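Local coordinates for glycosaminoglycan xylosylkinase (Hydra vulgaris, PDB 5XOM), which probably phosphorylates xylose in the glycosaminoglycan–protein linkage region, as a member of the Fam20 family of sugar and protein kinases, at residues 78-83 against 98-103; 154-159 against 208-213; 225-230 against 311-316. One frame throughout, in Å; residues are numbered along the deposited sequence.

Interaction 1 of 3, residues 78-83 against 98-103; sequences SSAKIT and FSLDGP
T83 and S99 meet at a carbonyl oxygen with two donors. S99 O receives the backbone N of T83 at 2.8 Å in a nearly straight bond, 168° at the hydrogen, and T83 OG1 at 3.2 Å. The amide comes almost along the C=O axis, whereas the hydroxyl stands above the carbonyl plane. A first torsion of 65° sets OG1 between the backbone N and the carbonyl carbon of T83, and leaves CG2 to pass D101 CB at 3.7 Å, the side chains crossing at about a right angle. At the other end D101 N bonds to K81 O, at 2.9 Å. Between these bonds I82 and L100 form an antiparallel non-hydrogen-bonded pair, and both alpha carbons lend C-H contacts to the same two carbonyls. Their side chains share a face of the sheet, where I82 CG1 lies 3.8 Å from L100 CD2 and I82 CD1 comes obliquely to F98 CD2 at 3.5 Å. Within 98-103, D101 OD1 accepts G102 N from above the carboxylate plane; outside it, S99 OG bonds to N107 OD1 and D101 O takes the indole N-H of W50. The hairpin of strands 82-86 and 96-100 follows helix 67-79 after a two-residue link and borders a five-stranded antiparallel sheet; strand 106-112 lies next to 96-100, and F98 stacks there on F110.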
loop_
_atom_site.group_PDB
_atom_site.type_symbol
_atom_site.label_atom_id
_atom_site.label_comp_id
_atom_site.label_asym_id
_atom_site.label_seq_id
_atom_site.Cartn_x
_atom_site.Cartn_y
_atom_site.Cartn_z
ATOM N N SER A 78 -18.230 -6.120 3.594
ATOM C CA SER A 78 -19.174 -6.889 2.798
ATOM C C SER A 78 -19.705 -8.098 3.554
ATOM O O SER A 78 -20.878 -8.453 3.399
ATOM C CB SER A 78 -18.504 -7.320 1.495
ATOM O OG SER A 78 -19.264 -8.319 0.854
ATOM N N SER A 79 -18.886 -8.718 4.406
ATOM C CA SER A 79 -19.250 -9.993 5.009
ATOM C C SER A 79 -19.412 -9.977 6.524
ATOM O O SER A 79 -19.931 -10.954 7.072
ATOM C CB SER A 79 -18.212 -11.066 4.639
ATOM O OG SER A 79 -16.923 -10.699 5.102
ATOM N N ALA A 80 -19.008 -8.911 7.214
ATOM C CA ALA A 80 -19.061 -8.900 8.672
ATOM C C ALA A 80 -20.485 -9.086 9.190
ATOM O O ALA A 80 -21.447 -8.553 8.631
ATOM C CB ALA A 80 -18.484 -7.595 9.219
ATOM N N LYS A 81 -20.604 -9.857 10.268
ATOM C CA LYS A 81 -21.883 -10.054 10.936
ATOM C C LYS A 81 -22.361 -8.763 11.593
ATOM O O LYS A 81 -21.582 -8.035 12.214
ATOM C CB LYS A 81 -21.757 -11.161 11.987
ATOM C CG LYS A 81 -23.012 -11.401 12.818
ATOM C CD LYS A 81 -22.814 -12.540 13.813
ATOM C CE LYS A 81 -24.083 -12.806 14.611
ATOM N NZ LYS A 81 -24.438 -11.664 15.504
ATOM N N ILE A 82 -23.654 -8.488 11.462
ATOM C CA ILE A 82 -24.276 -7.332 12.099
ATOM C C ILE A 82 -24.680 -7.718 13.517
ATOM O O ILE A 82 -25.483 -8.637 13.716
ATOM C CB ILE A 82 -25.489 -6.848 11.292
ATOM C CG1 ILE A 82 -25.045 -6.378 9.903
ATOM C CG2 ILE A 82 -26.234 -5.741 12.041
ATOM C CD1 ILE A 82 -26.202 -6.121 8.952
ATOM N N THR A 83 -24.147 -7.002 14.508
ATOM C CA THR A 83 -24.449 -7.319 15.897
ATOM C C THR A 83 -25.460 -6.377 16.528
ATOM O O THR A 83 -26.084 -6.752 17.524
ATOM C CB THR A 83 -23.165 -7.321 16.742
ATOM O OG1 THR A 83 -22.610 -6.004 16.780
ATOM C CG2 THR A 83 -22.142 -8.283 16.163
ATOM N N PHE A 98 -25.546 0.246 11.589
ATOM C CA PHE A 98 -25.207 -1.135 11.913
ATOM C C PHE A 98 -23.884 -1.195 12.664
ATOM O O PHE A 98 -22.930 -0.491 12.322
ATOM C CB PHE A 98 -25.082 -2.003 10.655
ATOM C CG PHE A 98 -26.368 -2.174 9.889
ATOM C CD1 PHE A 98 -27.595 -1.916 10.474
ATOM C CD2 PHE A 98 -26.337 -2.621 8.572
ATOM C CE1 PHE A 98 -28.776 -2.092 9.758
ATOM C CE2 PHE A 98 -27.511 -2.798 7.852
ATOM C CZ PHE A 98 -28.728 -2.535 8.445
ATOM N N SER A 99 -23.821 -2.047 13.678
ATOM C CA SER A 99 -22.574 -2.400 14.338
ATOM C C SER A 99 -22.071 -3.707 13.738
ATOM O O SER A 99 -22.769 -4.719 13.805
ATOM C CB SER A 99 -22.776 -2.549 15.840
ATOM O OG SER A 99 -23.080 -1.290 16.402
ATOM N N LEU A 100 -20.878 -3.681 13.144
ATOM C CA LEU A 100 -20.298 -4.887 12.579
ATOM C C LEU A 100 -19.311 -5.529 13.548
ATOM O O LEU A 100 -18.562 -4.843 14.259
ATOM C CB LEU A 100 -19.595 -4.612 11.247
ATOM C CG LEU A 100 -20.434 -3.836 10.233
ATOM C CD1 LEU A 100 -19.582 -3.477 9.025
ATOM C CD2 LEU A 100 -21.700 -4.620 9.855
ATOM N N ASP A 101 -19.308 -6.860 13.552
ATOM C CA ASP A 101 -18.530 -7.646 14.495
ATOM C C ASP A 101 -17.043 -7.546 14.177
ATOM O O ASP A 101 -16.635 -7.212 13.058
ATOM C CB ASP A 101 -18.992 -9.100 14.467
ATOM C CG ASP A 101 -18.724 -9.827 15.770
ATOM O OD1 ASP A 101 -18.253 -9.184 16.729
ATOM O OD2 ASP A 101 -19.011 -11.042 15.837
ATOM N N GLY A 102 -16.233 -7.856 15.183
ATOM C CA GLY A 102 -14.792 -7.880 15.061
ATOM C C GLY A 102 -14.156 -7.879 16.438
ATOM O O GLY A 102 -14.855 -7.846 17.458
ATOM N N PRO A 103 -12.821 -7.933 16.503
ATOM C CA PRO A 103 -12.157 -7.773 17.811
ATOM C C PRO A 103 -12.598 -6.503 18.511
ATOM O O PRO A 103 -12.773 -6.484 19.734
ATOM C CB PRO A 103 -10.666 -7.739 17.447
ATOM C CG PRO A 103 -10.580 -8.430 16.120
ATOM C CD PRO A 103 -11.855 -8.083 15.403
#

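Interaction 2 of 3, residues 154-159 against 208-213; sequences VGRYIN and GALILW
L210 lies against V154 and R156 on one face of a short antiparallel ladder, and this is where the contact packs tightly. V154 and L210 run side by side and point the same way, with V154 CG1 4.1 Å from L210 CB. R156 and L210 cross at a slant: R156 CB touches L210 CD1 at 3.9 Å, and L210 CD2 sits near R156 CD and NH1. R156 CG is anti to the backbone N (chi1 -180°). From CG to NE the chain is extended, which lets the guanidinium find partners beyond the two strands, a salt bridge from NH2 to E163 and hydrogen bonds from NH1 to M77 O and A80 O. Four backbone bonds hold the ladder. V154 N and L210 O pair at 3.0 Å and L210 N and V154 O at 2.8 Å, while R156 N reaches G208 O at 2.9 Å and G208 N reaches R156 O at 3.1 Å. The other face is sparse by comparison, since G155 has no side chain and A209 offers one methyl. Beyond R156 the contact thins out, and Y157, whose side chain starts out away from 208-213, is exposed. Strand 153-159 borders the five-stranded sheet, with 205-212 between it and 106-112, an order consistent with the N-terminal lobe of a protein kinase; helix 67-79 packs on V154 through M77, and helix 160-164 follows directly.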
loop_
_atom_site.group_PDB
_atom_site.type_symbol
_atom_site.label_atom_id
_atom_site.label_comp_id
_atom_site.label_asym_id
_atom_site.label_seq_id
_atom_site.Cartn_x
_atom_site.Cartn_y
_atom_site.Cartn_z
ATOM N N VAL A 154 -19.403 0.157 0.622
ATOM C CA VAL A 154 -19.640 -1.108 -0.064
ATOM C C VAL A 154 -21.138 -1.329 -0.242
ATOM O O VAL A 154 -21.947 -0.950 0.616
ATOM C CB VAL A 154 -19.002 -2.296 0.693
ATOM C CG1 VAL A 154 -19.918 -2.807 1.804
ATOM C CG2 VAL A 154 -18.695 -3.398 -0.258
ATOM N N GLY A 155 -21.503 -1.920 -1.381
ATOM C CA GLY A 155 -22.854 -2.390 -1.572
ATOM C C GLY A 155 -23.068 -3.730 -0.896
ATOM O O GLY A 155 -22.142 -4.524 -0.723
ATOM N N ARG A 156 -24.306 -3.973 -0.472
ATOM C CA ARG A 156 -24.575 -5.240 0.184
ATOM C C ARG A 156 -26.059 -5.558 0.155
ATOM O O ARG A 156 -26.891 -4.659 0.286
ATOM C CB ARG A 156 -24.089 -5.192 1.628
ATOM C CG ARG A 156 -24.317 -6.467 2.380
ATOM C CD ARG A 156 -23.472 -6.457 3.642
ATOM N NE ARG A 156 -23.928 -7.429 4.622
ATOM C CZ ARG A 156 -23.311 -7.661 5.772
ATOM N NH1 ARG A 156 -22.196 -7.007 6.119
ATOM N NH2 ARG A 156 -23.792 -8.576 6.611
ATOM N N TYR A 157 -26.379 -6.844 0.003
ATOM C CA TYR A 157 -27.747 -7.339 0.112
ATOM C C TYR A 157 -27.980 -7.823 1.536
ATOM O O TYR A 157 -27.338 -8.777 1.983
ATOM C CB TYR A 157 -28.007 -8.469 -0.883
ATOM C CG TYR A 157 -27.863 -8.069 -2.337
ATOM C CD1 TYR A 157 -28.867 -7.356 -2.984
ATOM C CD2 TYR A 157 -26.737 -8.430 -3.070
ATOM C CE1 TYR A 157 -28.748 -6.996 -4.316
ATOM C CE2 TYR A 157 -26.610 -8.078 -4.408
ATOM C CZ TYR A 157 -27.619 -7.361 -5.022
ATOM O OH TYR A 157 -27.498 -7.012 -6.347
ATOM N N ILE A 158 -28.879 -7.152 2.250
ATOM C CA ILE A 158 -29.142 -7.413 3.663
ATOM C C ILE A 158 -30.414 -8.236 3.788
ATOM O O ILE A 158 -31.473 -7.824 3.301
ATOM C CB ILE A 158 -29.287 -6.104 4.457
ATOM C CG1 ILE A 158 -28.040 -5.222 4.309
ATOM C CG2 ILE A 158 -29.562 -6.420 5.914
ATOM C CD1 ILE A 158 -26.822 -5.742 5.042
ATOM N N ASN A 159 -30.327 -9.387 4.453
ATOM C CA ASN A 159 -31.530 -10.129 4.830
ATOM C C ASN A 159 -32.096 -9.484 6.090
ATOM O O ASN A 159 -31.597 -9.714 7.193
ATOM C CB ASN A 159 -31.215 -11.602 5.067
ATOM C CG ASN A 159 -32.453 -12.411 5.435
ATOM O OD1 ASN A 159 -33.315 -11.962 6.191
ATOM N ND2 ASN A 159 -32.538 -13.616 4.905
ATOM N N GLY A 208 -28.524 -2.109 -0.324
ATOM C CA GLY A 208 -28.133 -0.804 0.166
ATOM C C GLY A 208 -26.628 -0.636 0.157
ATOM O O GLY A 208 -25.888 -1.498 -0.321
ATOM N N ALA A 209 -26.187 0.497 0.698
ATOM C CA ALA A 209 -24.776 0.843 0.798
ATOM C C ALA A 209 -24.392 1.004 2.261
ATOM O O ALA A 209 -25.160 1.556 3.054
ATOM C CB ALA A 209 -24.467 2.141 0.030
ATOM N N LEU A 210 -23.209 0.508 2.617
ATOM C CA LEU A 210 -22.645 0.663 3.953
ATOM C C LEU A 210 -21.483 1.645 3.881
ATOM O O LEU A 210 -20.594 1.492 3.031
ATOM C CB LEU A 210 -22.163 -0.683 4.508
ATOM C CG LEU A 210 -23.163 -1.691 5.091
ATOM C CD1 LEU A 210 -24.193 -2.124 4.078
ATOM C CD2 LEU A 210 -22.424 -2.912 5.610
ATOM N N ILE A 211 -21.482 2.645 4.768
ATOM C CA ILE A 211 -20.425 3.652 4.834
ATOM C C ILE A 211 -19.786 3.593 6.215
ATOM O O ILE A 211 -20.485 3.719 7.227
ATOM C CB ILE A 211 -20.960 5.067 4.556
ATOM C CG1 ILE A 211 -21.678 5.123 3.204
ATOM C CG2 ILE A 211 -19.803 6.084 4.585
ATOM C CD1 ILE A 211 -23.189 5.058 3.305
ATOM N N LEU A 212 -18.462 3.420 6.252
ATOM C CA LEU A 212 -17.736 3.328 7.517
ATOM C C LEU A 212 -17.776 4.626 8.308
ATOM O O LEU A 212 -17.546 5.718 7.770
ATOM C CB LEU A 212 -16.269 2.973 7.290
ATOM C CG LEU A 212 -15.861 1.555 6.938
ATOM C CD1 LEU A 212 -14.357 1.522 6.753
ATOM C CD2 LEU A 212 -16.299 0.586 8.029
ATOM N N TRP A 213 -18.009 4.490 9.608
ATOM C CA TRP A 213 -17.727 5.575 10.534
ATOM C C TRP A 213 -16.241 5.883 10.578
ATOM O O TRP A 213 -15.401 4.980 10.553
ATOM C CB TRP A 213 -18.160 5.201 11.941
ATOM C CG TRP A 213 -19.569 5.418 12.239
ATOM C CD1 TRP A 213 -20.576 5.444 11.330
ATOM C CD2 TRP A 213 -20.143 5.660 13.508
ATOM N NE1 TRP A 213 -21.768 5.674 11.983
ATOM C CE2 TRP A 213 -21.531 5.813 13.320
ATOM C CE3 TRP A 213 -19.624 5.753 14.800
ATOM C CZ2 TRP A 213 -22.403 6.058 14.372
ATOM C CZ3 TRP A 213 -20.498 5.994 15.839
ATOM C CH2 TRP A 213 -21.876 6.145 15.626
#

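Interaction 3 of 3, residues 225-230 against 311-316; sequences HPWRRT and ILSPLV
H225, whose ring edge meets P314, carries a carbonyl oxygen gripped twice by one residue: R228 N bonds to H225 O at 2.9 Å, closing a type I turn, and R228 NH1 reaches the same oxygen at 3.0 Å. The two donors come from opposite faces of the carbonyl plane. The imidazole braces the turn as well, for H225 ND1 accepts W227 N at 3.0 Å close to the plane of the ring. So fixed, the loop presents W227 to the start of helix 313-318. W227 CG, set anti to the carbonyl carbon (chi1 -78°), comes within 3.9 Å of P314 CG, which lies over one face of the indole, offset toward the rim. P314 CG is 3.7 Å from W227 CD2, and its CH-pi approach to the five-membered ring is 25° off the normal. S313 CB adds a second touch at W227 CD1, 3.5 Å away, while P314 CG also meets H225 CE1 at 4.1 Å. Proline suits this first turn of a helix, where its missing N-H breaks no helical bond. Farther along, I311 CG1 lies 3.7 Å from R229 NH2, near the guanidinium plane; that nitrogen also bonds to S310 OG, and R229 NE to A276 O. An alanine in place of W227 would probably leave P314 without the indole face it packs on and Q317 without the indole N-H that now bonds to its OE1. The indole also meets the rings of W238, in helix 237-240, and Y244, at the start of helix 244-248, while behind the 311-316 segment P314, L312 and L315 pack on helix 259-273, so that the loop after strand 221-224 is joined to several helices of the kinase family region.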
loop_
_atom_site.group_PDB
_atom_site.type_symbol
_atom_site.label_atom_id
_atom_site.label_comp_id
_atom_site.label_asym_id
_atom_site.label_seq_id
_atom_site.Cartn_x
_atom_site.Cartn_y
_atom_site.Cartn_z
ATOM N N HIS A 225 -21.437 26.090 4.140
ATOM C CA HIS A 225 -20.692 26.303 2.902
ATOM C C HIS A 225 -20.937 27.723 2.399
ATOM O O HIS A 225 -22.093 28.128 2.248
ATOM C CB HIS A 225 -21.126 25.300 1.839
ATOM C CG HIS A 225 -20.118 25.092 0.750
ATOM N ND1 HIS A 225 -19.731 26.098 -0.107
ATOM C CD2 HIS A 225 -19.450 23.982 0.355
ATOM C CE1 HIS A 225 -18.846 25.626 -0.967
ATOM N NE2 HIS A 225 -18.660 24.343 -0.711
ATOM N N PRO A 226 -19.884 28.515 2.157
ATOM C CA PRO A 226 -20.089 29.881 1.647
ATOM C C PRO A 226 -20.918 29.932 0.371
ATOM O O PRO A 226 -21.532 30.961 0.072
ATOM C CB PRO A 226 -18.660 30.385 1.409
ATOM C CG PRO A 226 -17.831 29.622 2.387
ATOM C CD PRO A 226 -18.469 28.251 2.475
ATOM N N TRP A 227 -20.945 28.838 -0.392
ATOM C CA TRP A 227 -21.692 28.788 -1.644
ATOM C C TRP A 227 -22.975 27.973 -1.528
ATOM O O TRP A 227 -23.512 27.520 -2.544
ATOM C CB TRP A 227 -20.803 28.244 -2.762
ATOM C CG TRP A 227 -19.844 29.274 -3.286
ATOM C CD1 TRP A 227 -20.055 30.125 -4.330
ATOM C CD2 TRP A 227 -18.533 29.569 -2.786
ATOM N NE1 TRP A 227 -18.957 30.932 -4.514
ATOM C CE2 TRP A 227 -18.008 30.610 -3.580
ATOM C CE3 TRP A 227 -17.750 29.054 -1.748
ATOM C CZ2 TRP A 227 -16.738 31.145 -3.370
ATOM C CZ3 TRP A 227 -16.487 29.584 -1.541
ATOM C CH2 TRP A 227 -15.994 30.620 -2.348
ATOM N N ARG A 228 -23.488 27.794 -0.312
ATOM C CA ARG A 228 -24.731 27.062 -0.119
ATOM C C ARG A 228 -25.902 27.775 -0.789
ATOM O O ARG A 228 -25.878 28.986 -1.031
ATOM C CB ARG A 228 -25.017 26.876 1.373
ATOM C CG ARG A 228 -25.295 28.165 2.137
ATOM C CD ARG A 228 -25.262 27.899 3.635
ATOM N NE ARG A 228 -25.555 29.088 4.431
ATOM C CZ ARG A 228 -24.659 30.022 4.740
ATOM N NH1 ARG A 228 -23.407 29.917 4.315
ATOM N NH2 ARG A 228 -25.017 31.070 5.474
ATOM N N ARG A 229 -26.937 27.000 -1.087
ATOM C CA ARG A 229 -28.141 27.516 -1.713
ATOM C C ARG A 229 -29.103 28.041 -0.654
ATOM O O ARG A 229 -28.915 27.852 0.551
ATOM C CB ARG A 229 -28.807 26.431 -2.559
ATOM C CG ARG A 229 -27.897 25.925 -3.643
ATOM C CD ARG A 229 -28.359 24.621 -4.261
ATOM N NE ARG A 229 -27.328 24.156 -5.181
ATOM C CZ ARG A 229 -27.202 24.588 -6.430
ATOM N NH1 ARG A 229 -28.051 25.485 -6.910
ATOM N NH2 ARG A 229 -26.226 24.125 -7.199
ATOM N N THR A 230 -30.151 28.717 -1.123
ATOM C CA THR A 230 -31.100 29.342 -0.211
ATOM C C THR A 230 -32.164 28.368 0.274
ATOM O O THR A 230 -32.705 28.546 1.371
ATOM C CB THR A 230 -31.772 30.531 -0.892
ATOM O OG1 THR A 230 -32.339 30.095 -2.133
ATOM C CG2 THR A 230 -30.753 31.621 -1.169
ATOM N N ILE A 311 -22.803 24.388 -9.307
ATOM C CA ILE A 311 -22.010 23.662 -8.314
ATOM C C ILE A 311 -20.547 24.082 -8.381
ATOM O O ILE A 311 -19.854 24.127 -7.354
ATOM C CB ILE A 311 -22.173 22.143 -8.519
ATOM C CG1 ILE A 311 -23.655 21.752 -8.442
ATOM C CG2 ILE A 311 -21.343 21.378 -7.498
ATOM C CD1 ILE A 311 -23.930 20.258 -8.747
ATOM N N LEU A 312 -20.061 24.431 -9.575
ATOM C CA LEU A 312 -18.672 24.824 -9.775
ATOM C C LEU A 312 -18.393 26.267 -9.369
ATOM O O LEU A 312 -17.285 26.746 -9.618
ATOM C CB LEU A 312 -18.276 24.644 -11.246
ATOM C CG LEU A 312 -17.891 23.265 -11.763
ATOM C CD1 LEU A 312 -17.657 23.364 -13.258
ATOM C CD2 LEU A 312 -16.664 22.706 -11.038
ATOM N N SER A 313 -19.359 26.957 -8.760
ATOM C CA SER A 313 -19.187 28.368 -8.417
ATOM C C SER A 313 -17.906 28.685 -7.651
ATOM O O SER A 313 -17.281 29.713 -7.965
ATOM C CB SER A 313 -20.402 28.863 -7.624
ATOM O OG SER A 313 -21.482 29.159 -8.487
ATOM N N PRO A 314 -17.462 27.894 -6.662
ATOM C CA PRO A 314 -16.173 28.214 -6.026
ATOM C C PRO A 314 -15.026 28.285 -7.017
ATOM O O PRO A 314 -14.200 29.197 -6.924
ATOM C CB PRO A 314 -15.986 27.069 -5.021
ATOM C CG PRO A 314 -17.368 26.644 -4.695
ATOM C CD PRO A 314 -18.130 26.770 -5.979
ATOM N N LEU A 315 -14.964 27.367 -7.988
ATOM C CA LEU A 315 -13.888 27.441 -8.969
ATOM C C LEU A 315 -14.091 28.603 -9.932
ATOM O O LEU A 315 -13.145 29.341 -10.226
ATOM C CB LEU A 315 -13.772 26.124 -9.741
ATOM C CG LEU A 315 -12.771 26.157 -10.897
ATOM C CD1 LEU A 315 -11.347 26.123 -10.366
ATOM C CD2 LEU A 315 -13.025 24.991 -11.839
ATOM N N VAL A 316 -15.323 28.797 -10.407
ATOM C CA VAL A 316 -15.577 29.800 -11.440
ATOM C C VAL A 316 -15.390 31.211 -10.891
ATOM O O VAL A 316 -14.857 32.092 -11.576
ATOM C CB VAL A 316 -16.985 29.603 -12.033
ATOM C CG1 VAL A 316 -17.353 30.759 -12.946
ATOM C CG2 VAL A 316 -17.054 28.284 -12.799
#

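Interactions 1 and 2 belong to the same five-stranded antiparallel sheet, one at each border of it, with centres 11 Å apart. They touch directly: A80 O of interaction 1 probably accepts R156 NH1 of interaction 2 at 3.0 Å, and I82 CD1 packs on I158 CD1 at 4.0 Å, so the two borders come together through the A80 turn and the I82–I158 packing. Helix 67-79 leads into the first and packs on V154 of the second. Interaction 3 lies on the opposite side of the chain's centre, about 38 Å and 30 Å between centres from interactions 1 and 2. The three follow one another along the chain without overlap, consistent with a kinase-like layout in which a sheet-built lobe precedes a helical one.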